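Local atomic coordinates of DNA repair protein RAD7 (Saccharomyces cerevisiae, PDB entry 5ZB2), a protein that takes part in global genome nucleotide excision repair of nontranscribed DNA, in a complex with ABF1 and RAD16, and also binds ELC1. Residues Leu307-Ile312 against Glu334-Ala339; Phe301-Gln306 against Leu329-Glu334; Leu63-Leu68 against Lys86-Gly91. One frame throughout, in Å; residues are numbered along the deposited sequence.

Interaction 1. Residues Leu307-Ile312 against Glu334-Ala339; sequences LGDMAI and ELTKEA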
loop_
_atom_site.group_PDB
_atom_site.type_symbol
_atom_site.label_atom_id
_atom_site.label_comp_id
_atom_site.label_asym_id
_atom_site.label_seq_id
_atom_site.Cartn_x
_atom_site.Cartn_y
_atom_site.Cartn_z
ATOM N N LEU A 307 -19.803 -23.727 43.051
ATOM C CA LEU A 307 -21.076 -23.021 43.134
ATOM C C LEU A 307 -22.250 -23.990 43.102
ATOM O O LEU A 307 -22.319 -24.882 42.247
ATOM C CB LEU A 307 -21.194 -22.010 41.999
ATOM C CG LEU A 307 -20.102 -20.943 41.956
ATOM C CD1 LEU A 307 -20.427 -19.934 40.865
ATOM C CD2 LEU A 307 -19.918 -20.245 43.300
ATOM N N GLY A 308 -23.182 -23.792 44.035
ATOM C CA GLY A 308 -24.355 -24.630 44.170
ATOM C C GLY A 308 -25.659 -23.866 44.026
ATOM O O GLY A 308 -25.682 -22.740 43.518
ATOM N N ASP A 309 -26.750 -24.472 44.498
ATOM C CA ASP A 309 -28.088 -23.982 44.172
ATOM C C ASP A 309 -28.295 -22.540 44.629
ATOM O O ASP A 309 -28.794 -21.704 43.869
ATOM C CB ASP A 309 -29.144 -24.894 44.800
ATOM C CG ASP A 309 -29.124 -26.300 44.226
ATOM O OD1 ASP A 309 -28.616 -26.484 43.103
ATOM O OD2 ASP A 309 -29.618 -27.227 44.898
ATOM N N MET A 310 -27.932 -22.229 45.876
ATOM C CA MET A 310 -28.343 -20.952 46.450
ATOM C C MET A 310 -27.743 -19.768 45.703
ATOM O O MET A 310 -28.387 -18.719 45.587
ATOM C CB MET A 310 -27.970 -20.890 47.932
ATOM C CG MET A 310 -28.958 -21.602 48.846
ATOM S SD MET A 310 -30.659 -21.012 48.661
ATOM C CE MET A 310 -30.483 -19.297 49.147
ATOM N N ALA A 311 -26.517 -19.905 45.196
ATOM C CA ALA A 311 -25.938 -18.839 44.388
ATOM C C ALA A 311 -26.825 -18.521 43.187
ATOM O O ALA A 311 -27.093 -17.349 42.891
ATOM C CB ALA A 311 -24.534 -19.232 43.934
ATOM N N ILE A 312 -27.303 -19.558 42.496
ATOM C CA ILE A 312 -28.114 -19.357 41.298
ATOM C C ILE A 312 -29.507 -18.863 41.667
ATOM O O ILE A 312 -30.085 -18.020 40.969
ATOM C CB ILE A 312 -28.182 -20.659 40.478
ATOM C CG1 ILE A 312 -26.774 -21.186 40.174
ATOM C CG2 ILE A 312 -28.962 -20.443 39.184
ATOM C CD1 ILE A 312 -25.861 -20.185 39.506
ATOM N N GLU A 334 -22.070 -29.072 41.527
ATOM C CA GLU A 334 -22.772 -29.035 42.804
ATOM C C GLU A 334 -24.249 -28.693 42.671
ATOM O O GLU A 334 -24.996 -28.883 43.635
ATOM C CB GLU A 334 -22.107 -28.026 43.740
ATOM C CG GLU A 334 -20.692 -28.399 44.140
ATOM C CD GLU A 334 -20.624 -29.728 44.865
ATOM O OE1 GLU A 334 -21.513 -29.996 45.702
ATOM O OE2 GLU A 334 -19.690 -30.508 44.586
ATOM N N LEU A 335 -24.691 -28.206 41.519
ATOM C CA LEU A 335 -26.097 -27.872 41.359
ATOM C C LEU A 335 -26.960 -29.124 41.470
ATOM O O LEU A 335 -26.528 -30.238 41.162
ATOM C CB LEU A 335 -26.337 -27.190 40.010
ATOM C CG LEU A 335 -25.654 -25.835 39.806
ATOM C CD1 LEU A 335 -25.870 -25.342 38.386
ATOM C CD2 LEU A 335 -26.163 -24.808 40.817
ATOM N N THR A 336 -28.189 -28.930 41.928
ATOM C CA THR A 336 -29.198 -29.975 41.966
ATOM C C THR A 336 -30.408 -29.507 41.165
ATOM O O THR A 336 -30.418 -28.412 40.598
ATOM C CB THR A 336 -29.602 -30.320 43.406
ATOM O OG1 THR A 336 -30.502 -29.327 43.908
ATOM C CG2 THR A 336 -28.380 -30.411 44.317
ATOM N N LYS A 337 -31.442 -30.348 41.133
ATOM C CA LYS A 337 -32.637 -30.014 40.368
ATOM C C LYS A 337 -33.321 -28.766 40.913
ATOM O O LYS A 337 -33.990 -28.048 40.161
ATOM C CB LYS A 337 -33.602 -31.198 40.373
ATOM C CG LYS A 337 -34.799 -31.033 39.455
ATOM C CD LYS A 337 -35.623 -32.309 39.408
ATOM C CE LYS A 337 -36.742 -32.227 38.382
ATOM N NZ LYS A 337 -37.542 -33.483 38.344
ATOM N N GLU A 338 -33.152 -28.479 42.206
ATOM C CA GLU A 338 -33.836 -27.339 42.807
ATOM C C GLU A 338 -33.398 -26.023 42.177
ATOM O O GLU A 338 -34.205 -25.093 42.060
ATOM C CB GLU A 338 -33.585 -27.313 44.317
ATOM C CG GLU A 338 -34.384 -26.254 45.066
ATOM C CD GLU A 338 -35.880 -26.493 45.001
ATOM O OE1 GLU A 338 -36.287 -27.602 44.590
ATOM O OE2 GLU A 338 -36.647 -25.575 45.361
ATOM N N ALA A 339 -32.130 -25.916 41.775
ATOM C CA ALA A 339 -31.665 -24.692 41.133
ATOM C C ALA A 339 -32.479 -24.384 39.882
ATOM O O ALA A 339 -32.858 -23.230 39.646
ATOM C CB ALA A 339 -30.181 -24.808 40.786
HETATM O O HOH W 1 -20.567 -26.586 41.121
HETATM O O HOH W 2 -26.403 -27.178 45.666
#

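Interaction 2. Residues Phe301-Gln306 against Leu329-Glu334; sequences FRRCLQ and LNSLKE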
loop_
_atom_site.group_PDB
_atom_site.type_symbol
_atom_site.label_atom_id
_atom_site.label_comp_id
_atom_site.label_asym_id
_atom_site.label_seq_id
_atom_site.Cartn_x
_atom_site.Cartn_y
_atom_site.Cartn_z
ATOM N N PHE A 301 -20.756 -18.557 34.870
ATOM C CA PHE A 301 -19.997 -19.112 35.983
ATOM C C PHE A 301 -19.241 -20.368 35.557
ATOM O O PHE A 301 -18.982 -21.253 36.375
ATOM C CB PHE A 301 -20.914 -19.424 37.167
ATOM C CG PHE A 301 -21.656 -18.230 37.699
ATOM C CD1 PHE A 301 -20.971 -17.144 38.213
ATOM C CD2 PHE A 301 -23.041 -18.205 37.701
ATOM C CE1 PHE A 301 -21.654 -16.045 38.708
ATOM C CE2 PHE A 301 -23.731 -17.110 38.200
ATOM C CZ PHE A 301 -23.037 -16.031 38.701
ATOM N N ARG A 302 -18.875 -20.450 34.278
ATOM C CA ARG A 302 -18.197 -21.626 33.745
ATOM C C ARG A 302 -17.033 -22.038 34.635
ATOM O O ARG A 302 -16.118 -21.247 34.889
ATOM C CB ARG A 302 -17.698 -21.346 32.324
ATOM C CG ARG A 302 -17.014 -22.542 31.660
ATOM C CD ARG A 302 -16.495 -22.208 30.266
ATOM N NE ARG A 302 -15.429 -21.216 30.323
ATOM C CZ ARG A 302 -14.167 -21.487 30.641
ATOM N NH1 ARG A 302 -13.798 -22.729 30.933
ATOM N NH2 ARG A 302 -13.271 -20.510 30.673
ATOM N N ARG A 303 -17.079 -23.287 35.100
ATOM C CA ARG A 303 -16.001 -23.910 35.870
ATOM C C ARG A 303 -15.753 -23.199 37.199
ATOM O O ARG A 303 -14.634 -23.197 37.714
ATOM C CB ARG A 303 -14.708 -23.997 35.052
ATOM C CG ARG A 303 -14.741 -25.108 34.005
ATOM C CD ARG A 303 -13.366 -25.417 33.434
ATOM N NE ARG A 303 -12.413 -25.820 34.467
ATOM C CZ ARG A 303 -12.396 -27.013 35.054
ATOM N NH1 ARG A 303 -13.289 -27.937 34.725
ATOM N NH2 ARG A 303 -11.486 -27.281 35.981
ATOM N N CYS A 304 -16.801 -22.606 37.776
ATOM C CA CYS A 304 -16.785 -22.204 39.184
ATOM C C CYS A 304 -17.232 -23.406 40.008
ATOM O O CYS A 304 -18.374 -23.507 40.462
ATOM C CB CYS A 304 -17.678 -20.996 39.414
ATOM S SG CYS A 304 -16.855 -19.432 39.155
ATOM N N LEU A 305 -16.286 -24.324 40.218
ATOM C CA LEU A 305 -16.627 -25.694 40.588
ATOM C C LEU A 305 -17.404 -25.775 41.897
ATOM O O LEU A 305 -18.147 -26.740 42.113
ATOM C CB LEU A 305 -15.351 -26.534 40.673
ATOM C CG LEU A 305 -14.493 -26.575 39.404
ATOM C CD1 LEU A 305 -13.215 -27.368 39.644
ATOM C CD2 LEU A 305 -15.270 -27.160 38.225
ATOM N N GLN A 306 -17.253 -24.787 42.782
ATOM C CA GLN A 306 -17.892 -24.869 44.089
ATOM C C GLN A 306 -19.352 -24.435 44.083
ATOM O O GLN A 306 -20.075 -24.748 45.035
ATOM C CB GLN A 306 -17.141 -24.008 45.104
ATOM C CG GLN A 306 -15.806 -24.563 45.551
ATOM C CD GLN A 306 -15.342 -23.935 46.854
ATOM O OE1 GLN A 306 -16.032 -24.014 47.870
ATOM N NE2 GLN A 306 -14.180 -23.293 46.825
ATOM N N LEU A 329 -23.762 -22.197 33.022
ATOM C CA LEU A 329 -23.531 -22.934 34.260
ATOM C C LEU A 329 -22.585 -24.113 34.053
ATOM O O LEU A 329 -22.568 -25.045 34.866
ATOM C CB LEU A 329 -24.861 -23.422 34.833
ATOM C CG LEU A 329 -25.941 -22.353 35.034
ATOM C CD1 LEU A 329 -27.256 -23.010 35.405
ATOM C CD2 LEU A 329 -25.533 -21.333 36.100
ATOM N N ASN A 330 -21.787 -24.074 32.992
ATOM C CA ASN A 330 -20.976 -25.216 32.592
ATOM C C ASN A 330 -20.065 -25.676 33.720
ATOM O O ASN A 330 -19.335 -24.880 34.315
ATOM C CB ASN A 330 -20.145 -24.839 31.365
ATOM C CG ASN A 330 -19.365 -26.007 30.799
ATOM O OD1 ASN A 330 -18.432 -26.514 31.421
ATOM N ND2 ASN A 330 -19.732 -26.422 29.598
ATOM N N SER A 331 -20.120 -26.976 34.009
ATOM C CA SER A 331 -19.269 -27.678 34.970
ATOM C C SER A 331 -19.650 -27.402 36.419
ATOM O O SER A 331 -18.858 -27.731 37.316
ATOM C CB SER A 331 -17.785 -27.341 34.785
ATOM O OG SER A 331 -17.353 -27.623 33.469
ATOM N N LEU A 332 -20.820 -26.819 36.692
ATOM C CA LEU A 332 -21.269 -26.637 38.073
ATOM C C LEU A 332 -21.836 -27.965 38.565
ATOM O O LEU A 332 -23.043 -28.223 38.540
ATOM C CB LEU A 332 -22.284 -25.506 38.179
ATOM C CG LEU A 332 -21.800 -24.091 37.836
ATOM C CD1 LEU A 332 -22.609 -23.057 38.612
ATOM C CD2 LEU A 332 -20.314 -23.906 38.092
ATOM N N LYS A 333 -20.923 -28.819 39.033
ATOM C CA LYS A 333 -21.282 -30.162 39.472
ATOM C C LYS A 333 -22.104 -30.160 40.753
ATOM O O LYS A 333 -22.775 -31.156 41.041
ATOM C CB LYS A 333 -20.014 -30.989 39.686
ATOM C CG LYS A 333 -20.033 -32.350 39.010
ATOM C CD LYS A 333 -19.832 -32.235 37.505
ATOM C CE LYS A 333 -19.637 -33.602 36.866
ATOM N NZ LYS A 333 -19.392 -33.509 35.401
ATOM N N GLU A 334 -22.070 -29.072 41.527
ATOM C CA GLU A 334 -22.772 -29.035 42.804
ATOM C C GLU A 334 -24.249 -28.693 42.671
ATOM O O GLU A 334 -24.996 -28.883 43.635
ATOM C CB GLU A 334 -22.107 -28.026 43.740
ATOM C CG GLU A 334 -20.692 -28.399 44.140
ATOM C CD GLU A 334 -20.624 -29.728 44.865
ATOM O OE1 GLU A 334 -21.513 -29.996 45.702
ATOM O OE2 GLU A 334 -19.690 -30.508 44.586
HETATM O O HOH W 3 -15.032 -28.475 32.512
HETATM O O HOH W 1 -20.567 -26.586 41.121
#

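Interaction 3. Residues Leu63-Leu68 against Lys86-Gly91; sequences LNDHTL and KISFDG. With 9FO (3,6,9,12,15,18,21,24,27,30,33,36,39,42,45,48,51,54,57-nonadecaoxanonapentacontane-1,59-diol), chain K.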
loop_
_atom_site.group_PDB
_atom_site.type_symbol
_atom_site.label_atom_id
_atom_site.label_comp_id
_atom_site.label_asym_id
_atom_site.label_seq_id
_atom_site.Cartn_x
_atom_site.Cartn_y
_atom_site.Cartn_z
ATOM N N LEU A 63 -13.635 -13.037 4.392
ATOM C CA LEU A 63 -13.250 -11.639 4.528
ATOM C C LEU A 63 -11.787 -11.492 4.123
ATOM O O LEU A 63 -10.903 -12.116 4.724
ATOM C CB LEU A 63 -13.477 -11.150 5.956
ATOM C CG LEU A 63 -13.402 -9.638 6.174
ATOM C CD1 LEU A 63 -14.477 -8.897 5.385
ATOM C CD2 LEU A 63 -13.519 -9.310 7.655
ATOM N N ASN A 64 -11.538 -10.687 3.093
ATOM C CA ASN A 64 -10.193 -10.500 2.567
ATOM C C ASN A 64 -10.150 -9.155 1.849
ATOM O O ASN A 64 -11.121 -8.394 1.859
ATOM C CB ASN A 64 -9.801 -11.669 1.654
ATOM C CG ASN A 64 -10.755 -11.850 0.485
ATOM O OD1 ASN A 64 -11.190 -10.880 -0.136
ATOM N ND2 ASN A 64 -11.090 -13.101 0.184
ATOM N N ASP A 65 -9.003 -8.856 1.230
ATOM C CA ASP A 65 -8.844 -7.557 0.578
ATOM C C ASP A 65 -9.848 -7.369 -0.552
ATOM O O ASP A 65 -10.227 -6.234 -0.867
ATOM C CB ASP A 65 -7.424 -7.397 0.036
ATOM C CG ASP A 65 -6.391 -7.177 1.130
ATOM O OD1 ASP A 65 -6.776 -7.045 2.315
ATOM O OD2 ASP A 65 -5.186 -7.121 0.796
ATOM N N HIS A 66 -10.278 -8.466 -1.175
ATOM C CA HIS A 66 -11.227 -8.392 -2.280
ATOM C C HIS A 66 -12.617 -8.017 -1.773
ATOM O O HIS A 66 -13.194 -7.004 -2.187
ATOM C CB HIS A 66 -11.244 -9.739 -3.013
ATOM C CG HIS A 66 -11.936 -9.716 -4.340
ATOM N ND1 HIS A 66 -11.538 -8.899 -5.376
ATOM C CD2 HIS A 66 -12.983 -10.438 -4.810
ATOM C CE1 HIS A 66 -12.320 -9.105 -6.421
ATOM N NE2 HIS A 66 -13.206 -10.033 -6.104
ATOM N N THR A 67 -13.164 -8.816 -0.854
ATOM C CA THR A 67 -14.491 -8.547 -0.314
ATOM C C THR A 67 -14.513 -7.330 0.598
ATOM O O THR A 67 -15.587 -6.758 0.822
ATOM C CB THR A 67 -15.006 -9.770 0.451
ATOM O OG1 THR A 67 -14.061 -10.138 1.463
ATOM C CG2 THR A 67 -15.208 -10.938 -0.491
ATOM N N LEU A 68 -13.357 -6.924 1.129
ATOM C CA LEU A 68 -13.288 -5.721 1.951
ATOM C C LEU A 68 -13.911 -4.521 1.254
ATOM O O LEU A 68 -14.391 -3.595 1.917
ATOM C CB LEU A 68 -11.829 -5.419 2.304
ATOM C CG LEU A 68 -11.553 -4.105 3.041
ATOM C CD1 LEU A 68 -12.215 -4.112 4.412
ATOM C CD2 LEU A 68 -10.055 -3.873 3.160
ATOM N N LYS A 86 -7.134 -12.885 6.785
ATOM C CA LYS A 86 -6.735 -12.768 5.389
ATOM C C LYS A 86 -6.601 -11.325 4.909
ATOM O O LYS A 86 -6.222 -11.108 3.753
ATOM C CB LYS A 86 -7.737 -13.513 4.500
ATOM C CG LYS A 86 -7.784 -15.011 4.760
ATOM C CD LYS A 86 -8.781 -15.710 3.848
ATOM C CE LYS A 86 -8.777 -17.214 4.066
ATOM N NZ LYS A 86 -9.682 -17.922 3.118
ATOM N N ILE A 87 -6.897 -10.340 5.754
ATOM C CA ILE A 87 -6.748 -8.935 5.379
ATOM C C ILE A 87 -5.284 -8.538 5.514
ATOM O O ILE A 87 -4.679 -8.702 6.579
ATOM C CB ILE A 87 -7.647 -8.041 6.249
ATOM C CG1 ILE A 87 -9.123 -8.340 5.961
ATOM C CG2 ILE A 87 -7.334 -6.549 6.025
ATOM C CD1 ILE A 87 -10.087 -7.689 6.944
ATOM N N SER A 88 -4.716 -7.992 4.441
ATOM C CA SER A 88 -3.308 -7.629 4.433
ATOM C C SER A 88 -3.102 -6.268 5.089
ATOM O O SER A 88 -4.051 -5.552 5.415
ATOM C CB SER A 88 -2.765 -7.595 3.006
ATOM O OG SER A 88 -3.211 -6.430 2.333
ATOM N N PHE A 89 -1.830 -5.902 5.271
ATOM C CA PHE A 89 -1.525 -4.593 5.836
ATOM C C PHE A 89 -2.044 -3.475 4.945
ATOM O O PHE A 89 -2.445 -2.418 5.446
ATOM C CB PHE A 89 -0.018 -4.449 6.069
ATOM C CG PHE A 89 0.783 -4.250 4.814
ATOM C CD1 PHE A 89 1.072 -5.316 3.981
ATOM C CD2 PHE A 89 1.268 -2.994 4.479
ATOM C CE1 PHE A 89 1.817 -5.134 2.829
ATOM C CE2 PHE A 89 2.014 -2.806 3.327
ATOM C CZ PHE A 89 2.287 -3.878 2.502
ATOM N N ASP A 90 -2.062 -3.691 3.625
ATOM C CA ASP A 90 -2.639 -2.700 2.723
ATOM C C ASP A 90 -4.154 -2.640 2.871
ATOM O O ASP A 90 -4.753 -1.565 2.752
ATOM C CB ASP A 90 -2.256 -3.010 1.272
ATOM C CG ASP A 90 -0.868 -2.507 0.909
ATOM O OD1 ASP A 90 -0.358 -1.598 1.598
ATOM O OD2 ASP A 90 -0.293 -3.010 -0.080
ATOM N N GLY A 91 -4.795 -3.782 3.123
ATOM C CA GLY A 91 -6.224 -3.771 3.391
ATOM C C GLY A 91 -6.586 -2.870 4.555
ATOM O O GLY A 91 -7.534 -2.083 4.481
HETATM O OAA 9FO K . 1.019 11.783 0.174
HETATM C CAB 9FO K . -0.190 11.208 -0.235
HETATM C CAC 9FO K . -0.232 11.139 -1.761
HETATM O OAD 9FO K . -1.553 10.995 -2.200
HETATM C CAE 9FO K . -2.090 9.714 -2.048
HETATM C CAF 9FO K . -3.611 9.787 -2.180
HETATM O OAG 9FO K . -4.195 8.761 -1.431
HETATM C CAH 9FO K . -4.267 9.022 -0.058
HETATM C CAI 9FO K . -3.928 7.743 0.694
HETATM O OAJ 9FO K . -2.537 7.654 0.798
HETATM C CAK 9FO K . -2.024 6.362 0.654
HETATM C CAL 9FO K . -0.518 6.443 0.426
HETATM O OAM 9FO K . -0.154 5.581 -0.615
HETATM C CAN 9FO K . 0.854 6.085 -1.441
HETATM C CAO 9FO K . 0.248 7.081 -2.419
HETATM O OAP 9FO K . 0.466 6.644 -3.730
HETATM C CAQ 9FO K . -0.238 7.377 -4.689
HETATM C CAR 9FO K . -1.684 6.901 -4.713
HETATM O OAS 9FO K . -2.321 7.347 -5.872
HETATM C CAT 9FO K . -3.674 7.657 -5.692
HETATM C CAU 9FO K . -4.483 6.415 -5.317
HETATM O OAV 9FO K . -5.136 6.640 -4.102
HETATM C CAW 9FO K . -5.781 5.514 -3.580
HETATM C CAX 9FO K . -6.370 5.858 -2.213
HETATM O OAY 9FO K . -5.541 5.379 -1.192
HETATM C CAZ 9FO K . -5.637 4.002 -0.950
HETATM C CBA 9FO K . -4.901 3.665 0.343
HETATM O OBB 9FO K . -3.935 2.679 0.119
HETATM C CBC 9FO K . -2.641 3.147 -0.139
HETATM C CBD 9FO K . -1.685 1.959 -0.118
HETATM O OBE 9FO K . -1.731 1.317 -1.357
HETATM C CBF 9FO K . -1.777 -0.073 -1.250
HETATM C CBG 9FO K . -1.732 -0.689 -2.643
HETATM O OBH 9FO K . -2.092 0.285 -3.588
HETATM C CBI 9FO K . -2.654 -0.222 -4.768
HETATM C CBJ 9FO K . -3.506 0.852 -5.440
HETATM O OBK 9FO K . -4.683 0.259 -5.920
HETATM C CBL 9FO K . -5.858 0.989 -5.696
HETATM C CBM 9FO K . -7.049 0.035 -5.720
HETATM O OBN 9FO K . -8.190 0.698 -5.258
HETATM C CBO 9FO K . -8.440 0.553 -3.889
HETATM C CBP 9FO K . -9.120 -0.788 -3.608
HETATM O OBQ 9FO K . -8.791 -1.170 -2.302
HETATM C CBR 9FO K . -8.797 -2.544 -2.035
HETATM C CBS 9FO K . -7.839 -2.774 -0.871
HETATM O OBT 9FO K . -7.011 -3.860 -1.170
HETATM C CBU 9FO K . -5.726 -3.780 -0.620
HETATM C CBV 9FO K . -4.798 -4.688 -1.416
HETATM O OBW 9FO K . -4.303 -3.970 -2.508
HETATM C CBX 9FO K . -3.469 -4.714 -3.350
HETATM C CBY 9FO K . -3.313 -3.993 -4.686
HETATM O OBZ 9FO K . -4.556 -3.538 -5.139
HETATM C CCA 9FO K . -4.845 -3.907 -6.459
HETATM C CCB 9FO K . -6.020 -3.078 -6.973
HETATM O OCC 9FO K . -7.255 -3.672 -6.693
HETATM C CCD 9FO K . -7.591 -3.822 -5.342
HETATM C CCE 9FO K . -7.185 -5.230 -4.916
HETATM O OCF 9FO K . -8.239 -5.882 -4.267
HETATM C CCG 9FO K . -7.850 -7.002 -3.521
HETATM C CCH 9FO K . -6.927 -7.912 -4.334
HETATM O OCI 9FO K . -6.967 -9.212 -3.815
HETATM O O HOH W 4 -10.020 -12.832 7.095
HETATM O O HOH W 5 -6.615 -10.411 1.157
#

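Interaction 1. Residues Leu307-Ile312 against Glu334-Ala339
Asp309 grips Thr336 with both carboxylate oxygens. This joins the starts of two successive helices in the leucine-rich-repeat solenoid, which makes up most of this C-terminal piece of RAD7. OD1 of Asp309 accepts from the backbone N of Thr336 at 2.7 Å, almost straight at 168°, through its syn lone pair. OD2 accepts from the hydroxyl of Thr336. The separation of Thr336 OG1 and Asp309 OD2 is very short, 2.5 Å. The two side chains cross at about a right angle. In Asp309, CG lies anti to the carbonyl carbon (chi1 -65°), and the carboxylate beyond it reaches Thr336.

Thr336 OG1 has a second task. Thr336 is the N-cap of the following helical turn, and OG1 accepts from Glu338 N. The one hydroxyl therefore donates to a carboxylate and caps a helix start. The carboxylate of Glu338 lies near that of Asp309 without contact, 6.7 Å from Asp309 OD2 to Glu338 OE1.

Two waters satisfy the backbone beside this pair. One donates to Leu307 O and accepts from Glu334 N. The other accepts from Asp309 N and donates to Glu334 O. Both bridge the segments where no direct backbone bond joins them. Gly308, the N-cap of helix 309-320, also has its N in a weak bond to Thr281 OG1.

Apolar packing adjoins the polar pair. Leu335 CD2 reaches the backbone of Gly308, 3.4 Å from its C, and touches Ile312 CG1 at 3.7 Å. Ala339 sets its CB 3.3 Å from Asp309 OD1.

Interaction 2. Residues Phe301-Gln306 against Leu329-Glu334
Arg303 meets Ser331 across two turns of the same kind. The CB of Arg303 points away from residues 329-334. Arg303 CG lies beside its own backbone N (chi1 -76°) and touches Ser331 OG at 3.7 Å and Ser331 CB at 3.9 Å. The chain bends at chi3, 59°, which places NE. CD2 of Leu305 covers one face of the guanidinium, offset toward the rim. Arg303 NH1 donates to a water at 2.9 Å that lies in the guanidinium plane. That water donates to Ser331 OG, which itself donates to Asn330 OD1.

Phe301-Cys304 and Leu329-Leu332 are both type II beta turns, each following a strand in the leucine-rich-repeat solenoid. Arg303 N bonds Asn330 O at 2.9 Å, nearly straight at 172°, a bond that links one turn to the next. Arg302 CG lies alongside Asn330 CB, and both side chains point the same way. The polar end of Arg302 makes a salt bridge to Glu274, while Asn330 ND2 bonds Asp352. Leu332 CD2 sits 3.1 Å from Cys304 O and 3.4 Å from Phe301 O. The ring of Phe301 receives Leu329 CD2 at its edge, 4.3 Å from CD2 of the ring.

Interaction 3. Residues Leu63-Leu68 against Lys86-Gly91
Leu63, in the loop before strand 78-81, packs on Ile87, just ahead of helix 89-98, at the start of the leucine-rich-repeat solenoid. Leu63 CG and CD2 both touch Ile87 CD1, with CD2 at 3.9 Å, and the two side chains cross obliquely. Phe81 of that strand lies against both. The carbonyl of Leu63 meets Lys86 CB and accepts from a water, which in turn accepts from Lys86 N. Lys86 NZ hydrogen-bonds Arg61 O.

Asn64 touches Lys86 CB with its own CB at 4.0 Å. Its CG stands between the backbone N and the carbonyl carbon (chi1 58°). Asn64 OD1 accepts from Thr67 N at 2.9 Å, an Asx motif, and weakly from His66 N. In return Thr67 OG1 accepts from Asn64 N.

Asp65 carries the polar part of the contact. Asp65 OD1 accepts from Ser88 N at 3.1 Å, met on the syn side but 27° out of the carboxylate plane. Asp65 OD2 accepts from Ser88 OG at 2.6 Å through its syn lone pair. Ser88 is the N-cap of helix 89-98, and its OG accepts from Gly91 N and weakly from Asp90 N. A second water accepts from Asp65 N and donates to Lys86 O. Carbon CBV of a bound polyethylene glycol, probably from the crystallisation liquor, lies 3.3 Å from Asp65 OD2. The same molecule passes Asp90 and His66.

His66 NE2 bonds Ser17 O of the second subunit, another copy of this protein. Leu68, bonded through N to Asn64 O, sets its CD2 3.4 Å from Gly91 O.

In the fold
Interaction 3 comes first along the chain and closes before the other two open. Interactions 1 and 2 alternate in sequence, share Glu334 and a water, and have centres about 10 Å apart. They meet through Ile312 and Leu307 of 307-312 packing on Phe301, Leu329 and Leu332. Interaction 2 joins the turns after strands 298-300 and 326-328; interaction 1 joins the starts of helices 309-320 and 337-341. The centre of interaction 3, at the start of helix 89-98, is about 48 Å from that of interaction 1 and about 40 Å from that of interaction 2, across the chain's centre. In interactions 1 and 3, an aspartate meets a helix N-cap residue, at distant places along the curved solenoid.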